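Local coordinates for DinB-like domain-containing protein (Enterococcus faecalis, PDB 3CEX) that is of unknown function but belongs to the DinB superfamily of helical-bundle proteins, some of whose relatives are known or thought to be metal-dependent enzymes, at residues A[17-21]-A[155-160]; A[21-25]-A[44-48]; A[33-37]-A[96-101]. All coordinates share one frame. Residues are numbered along the deposited sequence.

Contact 1. Residues A[17-21]-A[155-160]; sequences AHERF and AVMHSG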
loop_
_atom_site.group_PDB
_atom_site.type_symbol
_atom_site.label_atom_id
_atom_site.label_comp_id
_atom_site.label_asym_id
_atom_site.label_seq_id
_atom_site.Cartn_x
_atom_site.Cartn_y
_atom_site.Cartn_z
ATOM N N ALA A 17 -0.801 6.641 3.797
ATOM C CA ALA A 17 -1.673 5.576 4.349
ATOM C C ALA A 17 -2.639 6.175 5.396
ATOM O O ALA A 17 -3.868 5.946 5.370
ATOM C CB ALA A 17 -0.856 4.468 4.981
ATOM N N HIS A 18 -2.073 6.976 6.290
ATOM C CA HIS A 18 -2.828 7.597 7.369
ATOM C C HIS A 18 -3.963 8.452 6.816
ATOM O O HIS A 18 -5.132 8.313 7.222
ATOM C CB HIS A 18 -1.858 8.438 8.208
ATOM C CG HIS A 18 -2.424 8.941 9.500
ATOM N ND1 HIS A 18 -1.739 9.831 10.298
ATOM C CD2 HIS A 18 -3.582 8.668 10.146
ATOM C CE1 HIS A 18 -2.463 10.098 11.375
ATOM N NE2 HIS A 18 -3.582 9.400 11.312
ATOM N N GLU A 19 -3.614 9.335 5.888
ATOM C CA GLU A 19 -4.581 10.195 5.182
ATOM C C GLU A 19 -5.667 9.395 4.445
ATOM O O GLU A 19 -6.860 9.745 4.481
ATOM C CB GLU A 19 -3.823 11.153 4.207
ATOM C CG GLU A 19 -2.944 12.128 4.988
ATOM C CD GLU A 19 -1.817 12.869 4.203
ATOM O OE1 GLU A 19 -1.497 12.525 3.028
ATOM O OE2 GLU A 19 -1.244 13.848 4.800
ATOM N N ARG A 20 -5.279 8.315 3.781
ATOM C CA ARG A 20 -6.270 7.500 3.072
ATOM C C ARG A 20 -7.300 6.849 4.021
ATOM O O ARG A 20 -8.469 6.856 3.739
ATOM C CB ARG A 20 -5.575 6.423 2.255
ATOM C CG ARG A 20 -6.502 5.480 1.476
ATOM C CD ARG A 20 -5.730 4.618 0.504
ATOM N NE ARG A 20 -5.087 5.438 -0.517
ATOM C CZ ARG A 20 -3.768 5.607 -0.665
ATOM N NH1 ARG A 20 -2.893 4.986 0.105
ATOM N NH2 ARG A 20 -3.332 6.370 -1.627
ATOM N N PHE A 21 -6.843 6.285 5.134
ATOM C CA PHE A 21 -7.748 5.716 6.128
ATOM C C PHE A 21 -8.741 6.798 6.649
ATOM O O PHE A 21 -9.944 6.546 6.751
ATOM C CB PHE A 21 -6.946 5.145 7.299
ATOM C CG PHE A 21 -6.510 3.713 7.136
ATOM C CD1 PHE A 21 -7.439 2.696 7.076
ATOM C CD2 PHE A 21 -5.179 3.371 7.162
ATOM C CE1 PHE A 21 -7.039 1.361 6.942
ATOM C CE2 PHE A 21 -4.806 2.065 7.044
ATOM C CZ PHE A 21 -5.760 1.063 6.936
ATOM N N ALA A 155 0.824 -1.083 6.435
ATOM C CA ALA A 155 -0.069 0.050 6.611
ATOM C C ALA A 155 -0.585 0.534 5.263
ATOM O O ALA A 155 -1.814 0.731 5.112
ATOM C CB ALA A 155 0.584 1.207 7.399
ATOM N N VAL A 156 0.312 0.724 4.288
ATOM C CA VAL A 156 -0.115 1.288 3.005
ATOM C C VAL A 156 -1.050 0.316 2.300
ATOM O O VAL A 156 -2.106 0.691 1.794
ATOM C CB VAL A 156 1.066 1.719 2.128
ATOM C CG1 VAL A 156 0.608 2.242 0.755
ATOM C CG2 VAL A 156 1.889 2.809 2.841
HETATM N N MSE A 157 -0.662 -0.946 2.252
HETATM C CA MSE A 157 -1.473 -1.926 1.560
HETATM C C MSE A 157 -2.888 -2.082 2.192
HETATM O O MSE A 157 -3.888 -2.223 1.484
HETATM C CB MSE A 157 -0.686 -3.243 1.561
HETATM C CG MSE A 157 -1.453 -4.360 1.183
HETATM SE SE MSE A 157 -2.320 -5.370 2.654
HETATM C CE MSE A 157 -1.859 -6.973 1.703
ATOM N N HIS A 158 -2.966 -2.082 3.517
ATOM C CA HIS A 158 -4.275 -2.082 4.194
ATOM C C HIS A 158 -5.139 -0.861 3.925
ATOM O O HIS A 158 -6.357 -0.984 3.873
ATOM C CB HIS A 158 -4.147 -2.360 5.718
ATOM C CG HIS A 158 -3.853 -3.795 6.008
ATOM N ND1 HIS A 158 -2.641 -4.212 6.511
ATOM C CD2 HIS A 158 -4.550 -4.924 5.723
ATOM C CE1 HIS A 158 -2.642 -5.538 6.608
ATOM N NE2 HIS A 158 -3.783 -5.996 6.127
ATOM N N SER A 159 -4.513 0.286 3.710
ATOM C CA SER A 159 -5.257 1.524 3.379
ATOM C C SER A 159 -5.940 1.377 2.008
ATOM O O SER A 159 -7.089 1.782 1.832
ATOM C CB SER A 159 -4.341 2.762 3.492
ATOM O OG SER A 159 -3.431 2.880 2.409
ATOM N N GLY A 160 -5.275 0.696 1.060
ATOM C CA GLY A 160 -5.882 0.356 -0.209
ATOM C C GLY A 160 -7.049 -0.578 -0.053
ATOM O O GLY A 160 -8.093 -0.388 -0.686
#

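Contact 2. Residues A[21-25]-A[44-48]; sequences FEETL and VTWLM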
loop_
_atom_site.group_PDB
_atom_site.type_symbol
_atom_site.label_atom_id
_atom_site.label_comp_id
_atom_site.label_asym_id
_atom_site.label_seq_id
_atom_site.Cartn_x
_atom_site.Cartn_y
_atom_site.Cartn_z
ATOM N N PHE A 21 -6.843 6.285 5.134
ATOM C CA PHE A 21 -7.748 5.716 6.128
ATOM C C PHE A 21 -8.741 6.798 6.649
ATOM O O PHE A 21 -9.944 6.546 6.751
ATOM C CB PHE A 21 -6.946 5.145 7.299
ATOM C CG PHE A 21 -6.510 3.713 7.136
ATOM C CD1 PHE A 21 -7.439 2.696 7.076
ATOM C CD2 PHE A 21 -5.179 3.371 7.162
ATOM C CE1 PHE A 21 -7.039 1.361 6.942
ATOM C CE2 PHE A 21 -4.806 2.065 7.044
ATOM C CZ PHE A 21 -5.760 1.063 6.936
ATOM N N GLU A 22 -8.235 7.983 6.988
ATOM C CA GLU A 22 -9.108 9.058 7.445
ATOM C C GLU A 22 -10.138 9.522 6.379
ATOM O O GLU A 22 -11.285 9.758 6.720
ATOM C CB GLU A 22 -8.291 10.249 7.966
ATOM C CG GLU A 22 -7.547 10.017 9.282
ATOM C CD GLU A 22 -8.406 9.472 10.467
ATOM O OE1 GLU A 22 -9.565 9.887 10.660
ATOM O OE2 GLU A 22 -7.887 8.610 11.205
ATOM N N GLU A 23 -9.747 9.648 5.114
ATOM C CA GLU A 23 -10.672 10.053 4.052
ATOM C C GLU A 23 -11.758 9.005 3.838
ATOM O O GLU A 23 -12.894 9.342 3.535
ATOM C CB GLU A 23 -9.961 10.253 2.704
ATOM C CG GLU A 23 -8.951 11.356 2.684
ATOM C CD GLU A 23 -8.043 11.383 1.430
ATOM O OE1 GLU A 23 -7.890 10.341 0.719
ATOM O OE2 GLU A 23 -7.475 12.467 1.172
ATOM N N THR A 24 -11.397 7.734 3.949
ATOM C CA THR A 24 -12.364 6.653 3.830
ATOM C C THR A 24 -13.364 6.639 5.003
ATOM O O THR A 24 -14.574 6.629 4.788
ATOM C CB THR A 24 -11.623 5.285 3.632
ATOM O OG1 THR A 24 -11.330 5.130 2.248
ATOM C CG2 THR A 24 -12.440 4.110 4.082
ATOM N N LEU A 25 -12.846 6.670 6.230
ATOM C CA LEU A 25 -13.669 6.694 7.431
ATOM C C LEU A 25 -14.655 7.864 7.470
ATOM O O LEU A 25 -15.766 7.689 7.900
ATOM C CB LEU A 25 -12.792 6.735 8.684
ATOM C CG LEU A 25 -13.485 6.427 10.000
ATOM C CD1 LEU A 25 -14.050 4.987 10.030
ATOM C CD2 LEU A 25 -12.460 6.658 11.137
ATOM N N VAL A 44 -13.741 -1.860 7.552
ATOM C CA VAL A 44 -12.843 -0.701 7.707
ATOM C C VAL A 44 -12.411 -0.566 9.163
ATOM O O VAL A 44 -11.252 -0.299 9.433
ATOM C CB VAL A 44 -13.459 0.607 7.151
ATOM C CG1 VAL A 44 -12.604 1.840 7.484
ATOM C CG2 VAL A 44 -13.630 0.486 5.645
ATOM N N THR A 45 -13.309 -0.821 10.102
ATOM C CA THR A 45 -12.934 -0.802 11.525
ATOM C C THR A 45 -11.808 -1.809 11.804
ATOM O O THR A 45 -10.787 -1.446 12.424
ATOM C CB THR A 45 -14.104 -1.113 12.446
ATOM O OG1 THR A 45 -15.056 -0.055 12.389
ATOM C CG2 THR A 45 -13.627 -1.277 13.914
ATOM N N TRP A 46 -11.954 -3.047 11.321
ATOM C CA TRP A 46 -10.869 -4.053 11.518
ATOM C C TRP A 46 -9.541 -3.604 10.888
ATOM O O TRP A 46 -8.482 -3.722 11.496
ATOM C CB TRP A 46 -11.272 -5.409 10.961
ATOM C CG TRP A 46 -10.320 -6.548 11.338
ATOM C CD1 TRP A 46 -10.514 -7.460 12.333
ATOM C CD2 TRP A 46 -9.049 -6.876 10.740
ATOM N NE1 TRP A 46 -9.472 -8.329 12.394
ATOM C CE2 TRP A 46 -8.544 -7.999 11.439
ATOM C CE3 TRP A 46 -8.294 -6.343 9.682
ATOM C CZ2 TRP A 46 -7.311 -8.611 11.112
ATOM C CZ3 TRP A 46 -7.052 -6.939 9.367
ATOM C CH2 TRP A 46 -6.573 -8.051 10.091
ATOM N N LEU A 47 -9.614 -3.090 9.653
ATOM C CA LEU A 47 -8.412 -2.655 8.917
ATOM C C LEU A 47 -7.667 -1.526 9.611
ATOM O O LEU A 47 -6.440 -1.543 9.700
ATOM C CB LEU A 47 -8.788 -2.236 7.483
ATOM C CG LEU A 47 -9.187 -3.428 6.616
ATOM C CD1 LEU A 47 -9.940 -3.004 5.359
ATOM C CD2 LEU A 47 -7.900 -4.264 6.244
HETATM N N MSE A 48 -8.402 -0.538 10.098
HETATM C CA MSE A 48 -7.782 0.595 10.815
HETATM C C MSE A 48 -7.257 0.195 12.177
HETATM O O MSE A 48 -6.185 0.579 12.539
HETATM C CB MSE A 48 -8.781 1.729 11.006
HETATM C CG MSE A 48 -8.837 2.609 9.886
HETATM SE SE MSE A 48 -9.881 4.229 10.148
HETATM C CE MSE A 48 -8.688 5.500 10.946
#

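Contact 3. Residues A[33-37]-A[96-101]; sequences ANTMP and AAKVVV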
loop_
_atom_site.group_PDB
_atom_site.type_symbol
_atom_site.label_atom_id
_atom_site.label_comp_id
_atom_site.label_asym_id
_atom_site.label_seq_id
_atom_site.Cartn_x
_atom_site.Cartn_y
_atom_site.Cartn_z
ATOM N N ALA A 33 -18.732 1.344 9.050
ATOM C CA ALA A 33 -17.317 1.060 9.318
ATOM C C ALA A 33 -17.136 -0.304 9.967
ATOM O O ALA A 33 -16.137 -0.977 9.723
ATOM C CB ALA A 33 -16.722 2.136 10.231
ATOM N N ASN A 34 -18.077 -0.677 10.834
ATOM C CA ASN A 34 -18.056 -1.982 11.514
ATOM C C ASN A 34 -18.485 -3.168 10.637
ATOM O O ASN A 34 -18.461 -4.305 11.089
ATOM C CB ASN A 34 -19.003 -1.936 12.728
ATOM C CG ASN A 34 -18.453 -1.123 13.874
ATOM O OD1 ASN A 34 -17.249 -0.953 13.998
ATOM N ND2 ASN A 34 -19.333 -0.659 14.741
ATOM N N THR A 35 -18.931 -2.905 9.413
ATOM C CA THR A 35 -19.534 -3.929 8.592
ATOM C C THR A 35 -18.495 -4.694 7.802
ATOM O O THR A 35 -17.725 -4.099 7.015
ATOM C CB THR A 35 -20.557 -3.335 7.633
ATOM O OG1 THR A 35 -21.613 -2.762 8.411
ATOM C CG2 THR A 35 -21.145 -4.421 6.682
HETATM N N MSE A 36 -18.482 -6.018 7.976
HETATM C CA MSE A 36 -17.575 -6.824 7.150
HETATM C C MSE A 36 -18.371 -7.466 6.030
HETATM O O MSE A 36 -19.314 -8.218 6.292
HETATM C CB MSE A 36 -16.668 -7.749 7.990
HETATM C CG MSE A 36 -17.166 -9.028 8.467
HETATM SE SE MSE A 36 -15.630 -9.972 9.317
HETATM C CE MSE A 36 -14.779 -10.815 7.788
ATOM N N PRO A 37 -18.090 -7.067 4.770
ATOM C CA PRO A 37 -18.937 -7.510 3.664
ATOM C C PRO A 37 -18.842 -8.996 3.244
ATOM O O PRO A 37 -19.697 -9.459 2.490
ATOM C CB PRO A 37 -18.558 -6.560 2.501
ATOM C CG PRO A 37 -17.278 -5.967 2.838
ATOM C CD PRO A 37 -17.040 -6.134 4.323
ATOM N N ALA A 96 -12.653 -11.754 13.702
ATOM C CA ALA A 96 -12.536 -10.460 13.018
ATOM C C ALA A 96 -13.831 -9.638 13.108
ATOM O O ALA A 96 -13.774 -8.433 13.224
ATOM C CB ALA A 96 -12.098 -10.651 11.528
ATOM N N ALA A 97 -14.991 -10.291 13.031
ATOM C CA ALA A 97 -16.282 -9.609 13.175
ATOM C C ALA A 97 -16.479 -8.983 14.554
ATOM O O ALA A 97 -17.359 -8.163 14.724
ATOM C CB ALA A 97 -17.430 -10.582 12.894
ATOM N N LYS A 98 -15.678 -9.392 15.535
ATOM C CA LYS A 98 -15.761 -8.851 16.871
ATOM C C LYS A 98 -14.945 -7.575 17.032
ATOM O O LYS A 98 -15.005 -6.936 18.087
ATOM C CB LYS A 98 -15.294 -9.887 17.903
ATOM C CG LYS A 98 -16.254 -11.058 18.038
ATOM C CD LYS A 98 -15.897 -11.906 19.245
ATOM C CE LYS A 98 -16.167 -13.401 19.045
ATOM N NZ LYS A 98 -17.224 -13.896 19.925
ATOM N N VAL A 99 -14.166 -7.207 16.015
ATOM C CA VAL A 99 -13.456 -5.943 16.088
ATOM C C VAL A 99 -14.415 -4.873 15.564
ATOM O O VAL A 99 -14.546 -4.660 14.362
ATOM C CB VAL A 99 -12.130 -5.959 15.339
ATOM C CG1 VAL A 99 -11.466 -4.572 15.452
ATOM C CG2 VAL A 99 -11.195 -7.086 15.895
ATOM N N VAL A 100 -15.140 -4.263 16.500
ATOM C CA VAL A 100 -16.116 -3.228 16.218
ATOM C C VAL A 100 -15.937 -2.133 17.267
ATOM O O VAL A 100 -15.446 -2.405 18.363
ATOM C CB VAL A 100 -17.583 -3.775 16.234
ATOM C CG1 VAL A 100 -17.775 -4.778 15.110
ATOM C CG2 VAL A 100 -17.957 -4.402 17.609
ATOM N N VAL A 101 -16.312 -0.901 16.918
ATOM C CA VAL A 101 -16.184 0.234 17.835
ATOM C C VAL A 101 -17.520 0.956 18.007
ATOM O O VAL A 101 -18.397 0.919 17.121
ATOM C CB VAL A 101 -15.125 1.265 17.353
ATOM C CG1 VAL A 101 -13.703 0.700 17.453
ATOM C CG2 VAL A 101 -15.438 1.736 15.927
HETATM O O HOH W 1 -18.017 -6.800 11.843
#

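Contact 1. Residues A[17-21]-A[155-160]
S159 is the residue most deeply engaged here, with 79 Å² covered by helix segment 17-21. Its CB lies 3.7 Å from A17 O, and its OG accepts a near-linear hydrogen bond from R20 NH1 (3.2 Å, 167° at the hydrogen). The same OG donates to V156 O at 2.6 Å, so the serine hydroxyl links the arginine to the backbone of its own helix. The segment axes approach to 8.8 Å at 24° between their N-to-C directions: the parallel pairing of first and last long helices expected of a DinB four-helix bundle. Close approach is possible because A17 offers only a methyl, with its CB 3.8 Å from V156 CA. F21 lays one ring face over S159, a CH-pi contact with S159 CA 3.9 Å from the ring centroid and 22° off the normal. R20, its CD 4.0 Å from G160 N, has its strongest polar partner across the dimer interface, where NH2 forms a salt bridge with D153 of the second subunit.

Contact 2. Residues A[21-25]-A[44-48]
Helices 8-25 and 44-62 are neighbouring members of the DinB-type four-helix bundle, and these segments sample their antiparallel packing: the N-to-C directions differ by 160° and the axes of the two short segments approach to 11.3 Å. The register follows from that direction, L25 lying opposite V44 (CA to CA 7.4 Å) and F21 opposite M48 (CA to CA 6.9 Å). V44 opens the second segment with its CA-to-CB bond toward the partner helix; its CG1 sits 4.1 Å from T24 CG2 and 4.3 Å from L25 CD1, so one methyl meets two consecutive side chains. T45 and W46 turn to other neighbours: T45 OG1 hydrogen-bonds N34 OD1, and W46 stacks on H50. One turn after V44, L47 approaches F21, its CB 4.0 Å from F21 CE1. M48, a selenomethionine with 100 Å² covered, fills the wide gap between the helices. Its CA-to-CB bond points sideways, yet the end of its chain reaches across. There SE lies 5.2 Å from the F21 ring centroid, 55° off the normal, an oblique Met-aromatic contact. E22, whose OE1 is hydrogen-bonded to S108, brings OE2 to 3.2 Å from M48 CE, while on the L25 side CD2 of L25 rests 3.7 Å from M48 SE.

Contact 3. Residues A[33-37]-A[96-101]
The carboxamide of N34 grips the backbone of V101 through both of its polar atoms. V101 N donates to N34 OD1 (3.1 Å, 164° at the hydrogen), and N34 ND2 donates to V101 O (3.0 Å, 179°), closing a ring of two nearly linear hydrogen bonds on the NH and CO of a single residue. OD1 has a further partner in T45 OG1, at the start of helix 44-62, so the asparagine ties that helix to both loops. A water also lies between the segments, 2.6 Å from N34 O and 3.3 Å from A97 O, within hydrogen-bonding geometry of each carbonyl. Beyond these bonds, N34 OD1 runs close to V100 CA at 3.4 Å. A type I beta turn from A96 to V99, with V99 N bonded to A96 O at 3.1 Å, reverses the chain as it leaves helix 93-96. Against its start packs selenomethionine M36, whose SE is 4.1 Å from A97 CB and 4.2 Å from A96 CB. Both direct hydrogen bonds engage main-chain atoms of V101, so the polar link between these irregular loops rests on the backbone path there, while N34 OD1 also lies 3.8 Å from V101 CG2.

Contacts 1 and 2 are both buried, share F21 and helix 8-25, and join that helix to two different bundle partners, helix 144-170 in parallel and helix 44-62 in antiparallel. They touch directly, H158 CD2 being 3.5 Å from L47 CD2. A17 and S159 sit in the closer pair beside F21 and R20, while M48, F21 and L25, with V44, span the wider one. Contact 3 is only partly buried, joins loops, and relies on side-chain-to-backbone hydrogen bonds. Its centre lies about 17 Å from that of contact 1 without touching it, but it meets contact 2 through probable hydrogen bonds, T45 N to A33 O and T45 OG1 to N34 OD1, both 2.9 Å.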